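ParM protein (Staphylococcus aureus, PDB 3JS6) is an actin-like plasmid segregation protein that forms dynamic filaments and probably uses them to move plasmid copies apart before cell division. Local coordinates at residues Met164-Asp169 / Tyr186-Phe191; Leu168-Glu173 / Arg293-Gly298. All coordinates share one frame; numbering follows the deposited sequence.

Contact 1: Met164-Asp169 / Tyr186-Phe191; sequences MGTLLD and YSVLDF
L167 and V188 lie closest in backbone, CA to CA 7.3 Å, where helix segment 164-169 crosses strand segment 186-191 at 115° with the two axes 9.1 Å apart. L167 and V188 carry most of the contact. The CB of L167 does not aim straight at the strand, but the branched end reaches it. With CG anti to its own carbonyl carbon (chi1 -80°), the isobutyl group comes down on V188. The branch point L167 CG sits 3.6 Å from V188 CG2, and both leucine methyls flank the same methyl: CD2 at 3.9 Å, CD1 at 4.1 Å. V188 points at the helix and divides its methyls between two residues. CG2 goes to L167, while CG1, anti to the valine N (chi1 176°), turns to T166 and stands 4.1 Å from T166 CG2. The same L167 CD2 also meets Y186 at the root of its side chain, 3.9 Å from Y186 CB. The ring then leads away from the helix and packs edge-to-face with F181. I295 of strand 293-297 touches T166 and L167, and Y201 of strand 196-202 touches L167, so the helix meets three neighbouring strands. This is a helix laid on one face of the five-stranded sheet of the C-terminal actin-like domain. On the other face, S187 and L189 meet helix 263-284. Every touching residue is buried. The contact is made of aliphatic carbons alone, so shape and exclusion of water hold it rather than directed bonds.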
loop_
_atom_site.group_PDB
_atom_site.type_symbol
_atom_site.label_atom_id
_atom_site.label_comp_id
_atom_site.label_asym_id
_atom_site.label_seq_id
_atom_site.Cartn_x
_atom_site.Cartn_y
_atom_site.Cartn_z
HETATM N N MSE A 164 0.320 9.873 4.883
HETATM C CA MSE A 164 1.602 10.446 5.317
HETATM C C MSE A 164 2.797 9.767 4.648
HETATM O O MSE A 164 3.831 10.398 4.412
HETATM C CB MSE A 164 1.770 10.345 6.835
HETATM C CG MSE A 164 1.939 11.685 7.544
HETATM SE SE MSE A 164 3.234 12.937 6.754
HETATM C CE MSE A 164 2.878 14.429 7.954
ATOM N N GLY A 165 2.663 8.476 4.360
ATOM C CA GLY A 165 3.749 7.769 3.717
ATOM C C GLY A 165 3.992 8.390 2.361
ATOM O O GLY A 165 5.123 8.615 1.952
ATOM N N THR A 166 2.902 8.673 1.666
ATOM C CA THR A 166 2.956 9.283 0.349
ATOM C C THR A 166 3.598 10.670 0.425
ATOM O O THR A 166 4.501 10.975 -0.331
ATOM C CB THR A 166 1.526 9.358 -0.241
ATOM O OG1 THR A 166 1.033 8.022 -0.425
ATOM C CG2 THR A 166 1.518 10.071 -1.582
ATOM N N LEU A 167 3.126 11.516 1.335
ATOM C CA LEU A 167 3.717 12.847 1.482
ATOM C C LEU A 167 5.230 12.781 1.754
ATOM O O LEU A 167 6.016 13.560 1.198
ATOM C CB LEU A 167 3.026 13.599 2.624
ATOM C CG LEU A 167 1.693 14.218 2.229
ATOM C CD1 LEU A 167 0.967 14.746 3.450
ATOM C CD2 LEU A 167 1.940 15.321 1.233
ATOM N N LEU A 168 5.620 11.860 2.630
ATOM C CA LEU A 168 7.017 11.680 3.018
ATOM C C LEU A 168 7.914 11.180 1.887
ATOM O O LEU A 168 9.116 11.466 1.866
ATOM C CB LEU A 168 7.100 10.724 4.208
ATOM C CG LEU A 168 6.535 11.299 5.515
ATOM C CD1 LEU A 168 6.595 10.206 6.608
ATOM C CD2 LEU A 168 7.321 12.535 5.935
ATOM N N ASP A 169 7.334 10.419 0.963
ATOM C CA ASP A 169 8.064 9.902 -0.192
ATOM C C ASP A 169 8.595 11.116 -0.951
ATOM O O ASP A 169 9.733 11.121 -1.402
ATOM C CB ASP A 169 7.081 9.091 -1.079
ATOM C CG ASP A 169 7.691 8.592 -2.407
ATOM O OD1 ASP A 169 8.879 8.190 -2.465
ATOM O OD2 ASP A 169 6.936 8.559 -3.412
ATOM N N TYR A 186 -0.582 20.884 1.797
ATOM C CA TYR A 186 -0.432 19.873 0.757
ATOM C C TYR A 186 -1.616 18.966 0.751
ATOM O O TYR A 186 -2.202 18.710 1.800
ATOM C CB TYR A 186 0.798 18.999 1.021
ATOM C CG TYR A 186 2.100 19.740 0.957
ATOM C CD1 TYR A 186 2.453 20.636 1.955
ATOM C CD2 TYR A 186 2.958 19.585 -0.132
ATOM C CE1 TYR A 186 3.640 21.371 1.871
ATOM C CE2 TYR A 186 4.140 20.312 -0.229
ATOM C CZ TYR A 186 4.471 21.201 0.777
ATOM O OH TYR A 186 5.633 21.926 0.705
ATOM N N SER A 187 -1.945 18.435 -0.419
ATOM C CA SER A 187 -3.054 17.516 -0.486
ATOM C C SER A 187 -2.603 16.286 -1.225
ATOM O O SER A 187 -1.748 16.344 -2.113
ATOM C CB SER A 187 -4.257 18.149 -1.192
ATOM O OG SER A 187 -4.808 19.203 -0.416
ATOM N N VAL A 188 -3.136 15.163 -0.801
ATOM C CA VAL A 188 -2.840 13.899 -1.448
ATOM C C VAL A 188 -4.140 13.527 -2.140
ATOM O O VAL A 188 -5.161 13.355 -1.468
ATOM C CB VAL A 188 -2.498 12.800 -0.439
ATOM C CG1 VAL A 188 -2.283 11.451 -1.194
ATOM C CG2 VAL A 188 -1.251 13.191 0.345
ATOM N N LEU A 189 -4.087 13.439 -3.470
ATOM C CA LEU A 189 -5.228 13.103 -4.325
ATOM C C LEU A 189 -5.024 11.658 -4.800
ATOM O O LEU A 189 -4.252 11.386 -5.726
ATOM C CB LEU A 189 -5.272 14.091 -5.518
ATOM C CG LEU A 189 -6.207 13.743 -6.687
ATOM C CD1 LEU A 189 -7.630 13.602 -6.166
ATOM C CD2 LEU A 189 -6.132 14.821 -7.776
ATOM N N ASP A 190 -5.729 10.731 -4.154
ATOM C CA ASP A 190 -5.585 9.300 -4.414
ATOM C C ASP A 190 -6.713 8.672 -5.271
ATOM O O ASP A 190 -7.821 8.463 -4.783
ATOM C CB ASP A 190 -5.496 8.619 -3.033
ATOM C CG ASP A 190 -5.213 7.140 -3.101
ATOM O OD1 ASP A 190 -4.880 6.594 -2.031
ATOM O OD2 ASP A 190 -5.325 6.514 -4.181
ATOM N N PHE A 191 -6.415 8.375 -6.534
ATOM C CA PHE A 191 -7.384 7.755 -7.445
ATOM C C PHE A 191 -7.370 6.244 -7.236
ATOM O O PHE A 191 -6.536 5.538 -7.802
ATOM C CB PHE A 191 -7.044 8.076 -8.909
ATOM C CG PHE A 191 -7.270 9.508 -9.280
ATOM C CD1 PHE A 191 -6.203 10.403 -9.344
ATOM C CD2 PHE A 191 -8.555 9.970 -9.552
ATOM C CE1 PHE A 191 -6.405 11.727 -9.672
ATOM C CE2 PHE A 191 -8.783 11.311 -9.886
ATOM C CZ PHE A 191 -7.711 12.192 -9.947
#

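Contact 2: Leu168-Glu173 / Arg293-Gly298; sequences LDLNME and RIIVTG
L170 and I295 point at each other, and the two side chains pass each other running opposite ways. One methyl of the leucine does the touching. L170 CD1 lies 3.7 Å from I295 CG1 and 3.8 Å from I295 CG2, so it faces both arms that leave the isoleucine CB. L170 CG lies beside the backbone N (chi1 -54°), and the extended chi2 (178°) carries CD1 to the strand. I295 has CG2 anti to its backbone N and CG1 beside that N, which presents both carbons to the leucine. L170 is the first residue to leave helical backbone angles after helix 162-169. I295 belongs to strand 293-297 of the five-stranded sheet in the C-terminal actin-like domain, so the turn after the helix packs on the sheet face. L170 also touches E317 of strand 316-317 and A319 beyond it. N171 comes in more loosely from the side, its ND2 4.5 Å from I295 CD1. That nitrogen is hydrogen-bonded to L167 O, which ties the amide to the last turn of the helix and fixes how it is turned.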
loop_
_atom_site.group_PDB
_atom_site.type_symbol
_atom_site.label_atom_id
_atom_site.label_comp_id
_atom_site.label_asym_id
_atom_site.label_seq_id
_atom_site.Cartn_x
_atom_site.Cartn_y
_atom_site.Cartn_z
ATOM N N LEU A 168 5.620 11.860 2.630
ATOM C CA LEU A 168 7.017 11.680 3.018
ATOM C C LEU A 168 7.914 11.180 1.887
ATOM O O LEU A 168 9.116 11.466 1.866
ATOM C CB LEU A 168 7.100 10.724 4.208
ATOM C CG LEU A 168 6.535 11.299 5.515
ATOM C CD1 LEU A 168 6.595 10.206 6.608
ATOM C CD2 LEU A 168 7.321 12.535 5.935
ATOM N N ASP A 169 7.334 10.419 0.963
ATOM C CA ASP A 169 8.064 9.902 -0.192
ATOM C C ASP A 169 8.595 11.116 -0.951
ATOM O O ASP A 169 9.733 11.121 -1.402
ATOM C CB ASP A 169 7.081 9.091 -1.079
ATOM C CG ASP A 169 7.691 8.592 -2.407
ATOM O OD1 ASP A 169 8.879 8.190 -2.465
ATOM O OD2 ASP A 169 6.936 8.559 -3.412
ATOM N N LEU A 170 7.770 12.154 -1.058
ATOM C CA LEU A 170 8.123 13.352 -1.815
ATOM C C LEU A 170 8.492 14.586 -1.000
ATOM O O LEU A 170 8.643 15.667 -1.557
ATOM C CB LEU A 170 6.969 13.721 -2.742
ATOM C CG LEU A 170 6.541 12.561 -3.657
ATOM C CD1 LEU A 170 5.372 12.985 -4.514
ATOM C CD2 LEU A 170 7.716 12.139 -4.526
ATOM N N ASN A 171 8.619 14.461 0.310
ATOM C CA ASN A 171 8.958 15.665 1.065
ATOM C C ASN A 171 9.978 15.427 2.160
ATOM O O ASN A 171 10.032 16.174 3.145
ATOM C CB ASN A 171 7.686 16.281 1.641
ATOM C CG ASN A 171 6.850 16.952 0.580
ATOM O OD1 ASN A 171 7.106 18.096 0.206
ATOM N ND2 ASN A 171 5.855 16.234 0.070
HETATM N N MSE A 172 10.791 14.392 1.963
HETATM C CA MSE A 172 11.809 14.042 2.942
HETATM C C MSE A 172 13.056 13.386 2.375
HETATM O O MSE A 172 12.986 12.440 1.573
HETATM C CB MSE A 172 11.191 13.128 4.008
HETATM C CG MSE A 172 12.148 12.638 5.054
HETATM SE SE MSE A 172 11.204 11.585 6.413
HETATM C CE MSE A 172 12.719 11.331 7.572
ATOM N N GLU A 173 14.214 13.879 2.811
ATOM C CA GLU A 173 15.475 13.308 2.369
ATOM C C GLU A 173 16.445 13.429 3.544
ATOM O O GLU A 173 16.361 14.373 4.344
ATOM C CB GLU A 173 16.001 14.082 1.159
ATOM C CG GLU A 173 16.335 13.226 -0.060
ATOM C CD GLU A 173 15.153 12.388 -0.566
ATOM O OE1 GLU A 173 14.947 11.266 -0.042
ATOM O OE2 GLU A 173 14.427 12.843 -1.482
ATOM N N ARG A 293 1.193 21.994 -3.009
ATOM C CA ARG A 293 1.354 20.836 -3.895
ATOM C C ARG A 293 0.209 19.858 -3.680
ATOM O O ARG A 293 -0.341 19.739 -2.589
ATOM C CB ARG A 293 2.678 20.107 -3.596
ATOM C CG ARG A 293 3.307 19.312 -4.764
ATOM C CD ARG A 293 3.879 20.264 -5.848
ATOM N NE ARG A 293 4.824 21.237 -5.287
ATOM C CZ ARG A 293 6.094 20.976 -4.969
ATOM N NH1 ARG A 293 6.606 19.766 -5.166
ATOM N NH2 ARG A 293 6.846 21.920 -4.416
ATOM N N ILE A 294 -0.150 19.168 -4.738
ATOM C CA ILE A 294 -1.167 18.146 -4.673
ATOM C C ILE A 294 -0.448 16.958 -5.271
ATOM O O ILE A 294 -0.035 16.986 -6.443
ATOM C CB ILE A 294 -2.399 18.508 -5.544
ATOM C CG1 ILE A 294 -3.122 19.725 -4.956
ATOM C CG2 ILE A 294 -3.300 17.316 -5.648
ATOM C CD1 ILE A 294 -4.186 20.329 -5.895
ATOM N N ILE A 295 -0.258 15.923 -4.467
ATOM C CA ILE A 295 0.419 14.722 -4.921
ATOM C C ILE A 295 -0.683 13.833 -5.479
ATOM O O ILE A 295 -1.696 13.574 -4.809
ATOM C CB ILE A 295 1.135 14.018 -3.728
ATOM C CG1 ILE A 295 2.373 14.817 -3.299
ATOM C CG2 ILE A 295 1.628 12.664 -4.124
ATOM C CD1 ILE A 295 2.128 15.915 -2.369
ATOM N N VAL A 296 -0.500 13.392 -6.717
ATOM C CA VAL A 296 -1.491 12.552 -7.384
ATOM C C VAL A 296 -0.991 11.146 -7.239
ATOM O O VAL A 296 0.096 10.837 -7.709
ATOM C CB VAL A 296 -1.581 12.928 -8.868
ATOM C CG1 VAL A 296 -2.685 12.142 -9.559
ATOM C CG2 VAL A 296 -1.816 14.432 -8.974
ATOM N N THR A 297 -1.771 10.287 -6.588
ATOM C CA THR A 297 -1.338 8.906 -6.368
ATOM C C THR A 297 -2.491 7.909 -6.636
ATOM O O THR A 297 -3.566 8.307 -7.087
ATOM C CB THR A 297 -0.789 8.765 -4.915
ATOM O OG1 THR A 297 -0.078 7.538 -4.782
ATOM C CG2 THR A 297 -1.919 8.817 -3.888
ATOM N N GLY A 298 -2.263 6.625 -6.386
ATOM C CA GLY A 298 -3.313 5.641 -6.633
ATOM C C GLY A 298 -3.195 5.006 -8.008
ATOM O O GLY A 298 -2.483 5.514 -8.873
#

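Overall arrangement
The centres of contacts 1 and 2 are about 5 Å apart, on the same side of the chain's centre. Both start from helix 162-169, and their first segments share L168 and D169. Contact 1 then reaches strand 185-191, which follows soon in the chain. Contact 2 reaches strand 293-297, more than a hundred residues later. These two strands are parallel neighbours in the five-stranded mixed sheet, joined by backbone hydrogen bonds such as L189 N to I295 O (2.7 Å) and I295 N to S187 O (2.8 Å). The contacts therefore form one continuous interface, joining the helix and its C-terminal turn to the middle of the sheet in the C-terminal half of this actin-like fold.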